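Local coordinates for gamma-glutamyltransferase 1 Threonine peptidase. MEROPS family T03 (Pseudomonas nitroreducens, PDB 7D9E), which catalyses transfer of the gamma-glutamyl group of donors such as glutathione to amino acids, as in theanine synthesis, or its hydrolysis by water, at the interface of chains B and A. Numbering follows the deposited sequence. Chains: chain A, Gamma-glutamyltransferase 1 Threonine peptidase. MEROPS family T03; chain B, Gamma-glutamyltransferase 1 Threonine peptidase. MEROPS family T03.

The interface of chains B and A. Residues chain B 31-33, 43, 47, 53; chain A 5-7, 170, 179, 189-190.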
# COMPACT_ATOMS: atom_id res chain seq x y z
N ALA B 31 -4.07 -10.95 17.65
CA ALA B 31 -5.03 -10.94 16.56
C ALA B 31 -4.33 -10.71 15.22
O ALA B 31 -3.26 -10.10 15.16
CB ALA B 31 -6.08 -9.84 16.74
N VAL B 32 -4.95 -11.20 14.16
CA VAL B 32 -4.49 -10.94 12.81
C VAL B 32 -5.69 -10.58 11.94
O VAL B 32 -6.77 -11.15 12.10
CB VAL B 32 -3.69 -12.12 12.22
CG1 VAL B 32 -4.50 -13.39 12.24
CG2 VAL B 32 -3.25 -11.81 10.77
N ALA B 33 -5.50 -9.59 11.07
CA ALA B 33 -6.41 -9.33 9.95
C ALA B 33 -5.56 -9.44 8.69
O ALA B 33 -4.67 -8.62 8.44
CB ALA B 33 -7.08 -7.96 10.08
N ALA B 43 -0.18 -16.43 10.65
CA ALA B 43 0.05 -15.46 11.72
C ALA B 43 -0.47 -15.99 13.04
O ALA B 43 0.18 -15.84 14.08
CB ALA B 43 -0.65 -14.13 11.39
N LEU B 47 1.62 -16.61 16.56
CA LEU B 47 1.25 -16.01 17.83
C LEU B 47 0.93 -17.07 18.87
O LEU B 47 1.32 -16.94 20.04
CB LEU B 47 0.02 -15.12 17.64
CG LEU B 47 0.17 -13.88 16.77
CD1 LEU B 47 -1.19 -13.21 16.60
CD2 LEU B 47 1.18 -12.93 17.34
N ALA B 53 4.60 -10.01 17.32
CA ALA B 53 3.91 -9.52 16.14
C ALA B 53 4.86 -9.47 14.94
O ALA B 53 4.42 -9.65 13.80
CB ALA B 53 3.31 -8.13 16.38
N SER A 5 -2.51 -6.67 9.14
CA SER A 5 -2.39 -6.05 10.46
C SER A 5 -2.29 -7.15 11.50
O SER A 5 -3.05 -8.13 11.44
CB SER A 5 -3.65 -5.21 10.72
OG SER A 5 -3.69 -4.08 9.83
N ILE A 6 -1.38 -6.98 12.47
CA ILE A 6 -1.17 -7.96 13.53
C ILE A 6 -0.96 -7.23 14.85
O ILE A 6 -0.28 -6.21 14.91
CB ILE A 6 0.04 -8.88 13.25
CG1 ILE A 6 -0.20 -9.70 11.97
CG2 ILE A 6 0.31 -9.81 14.39
CD1 ILE A 6 1.05 -10.33 11.39
N VAL A 7 -1.55 -7.78 15.91
CA VAL A 7 -1.30 -7.34 17.27
C VAL A 7 -1.02 -8.59 18.09
O VAL A 7 -1.74 -9.58 17.97
CB VAL A 7 -2.50 -6.57 17.87
CG1 VAL A 7 -2.24 -6.18 19.33
CG2 VAL A 7 -2.79 -5.33 17.04
N ILE A 170 -7.55 -4.10 13.01
CA ILE A 170 -7.70 -4.64 14.36
C ILE A 170 -7.98 -3.47 15.28
O ILE A 170 -7.29 -2.45 15.22
CB ILE A 170 -6.40 -5.35 14.82
CG1 ILE A 170 -6.08 -6.51 13.89
CG2 ILE A 170 -6.53 -5.79 16.28
CD1 ILE A 170 -4.70 -7.11 14.14
N THR A 179 -11.31 -7.97 15.06
CA THR A 179 -10.74 -7.84 13.72
C THR A 179 -11.85 -7.50 12.74
O THR A 179 -13.02 -7.84 12.96
CB THR A 179 -10.04 -9.12 13.26
OG1 THR A 179 -10.99 -10.17 13.05
CG2 THR A 179 -8.98 -9.53 14.28
N GLY A 189 -9.89 -12.63 9.56
CA GLY A 189 -9.33 -12.15 10.81
C GLY A 189 -9.56 -13.19 11.89
O GLY A 189 -10.56 -13.93 11.87
N MET A 190 -8.62 -13.26 12.83
CA MET A 190 -8.72 -14.20 13.93
C MET A 190 -8.20 -13.50 15.18
O MET A 190 -7.16 -12.84 15.13
CB MET A 190 -7.86 -15.45 13.68
CG MET A 190 -8.16 -16.18 12.36
SD MET A 190 -6.98 -17.50 11.95
CE MET A 190 -7.95 -18.50 10.84
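Strand 30-34 of chain B is the middle strand of a mixed-chain antiparallel sheet, flanked by strands 2-7 and 188-192 of chain A, in the core typical of Ntn-hydrolases. The hydrogen-bond register shows the pairing on both edges. B:Ala31 pairs with A:Val7 through both backbone groups: B:Ala31 N donates to A:Val7 O at 2.7 Å, in the carbonyl plane, and A:Val7 N returns a bond to B:Ala31 O at 169° at the hydrogen. B:Ala33 repeats this reciprocal pairing with A:Ser5, its N standing 2.9 Å from A:Ser5 O. B:Val32, between them, turns its polar backbone to the opposite edge: its N donates nearly along the C=O axis of A:Met190 (163° at the oxygen), while A:Met190 N gives a 2.9 Å bond to B:Val32 O. Side chains pack on both faces. Towards helices 37-48 and 53-67, B:Val32 and A:Ile6 lie side by side and point the same way, B:Val32 CG2 meeting A:Ile6 CG1 at 3.9 Å. With CG1 anti to the carbonyl carbon (chi1 -63°), A:Ile6 sends CD1 towards B:Ala43 CB, whereas its CG2 branch reaches B:Ala53 CB at 4.0 Å. An alanine here would probably weaken the packing of the sheet against both helices, since CG1, CG2 and CD1, which make these contacts, would be gone. On the opposite face, A:Ile170 lays the tip of its extended chain over the B:Ala31 peptide, CD1 lying 3.5 Å from B:Ala31 O. A:Thr179 directs its methyl rather than its hydroxyl here, CG2 sitting 3.8 Å from B:Ala31 CB. The small side chains of B:Ala31 and B:Ala33 on this face probably permit that close layering. The pairing thus joins the two subunits through a shared sheet; its centre lies about 17 Å from the nucleophile A:Thr1, so its role is probably structural, helping to hold strand 2-7, which follows directly on that residue.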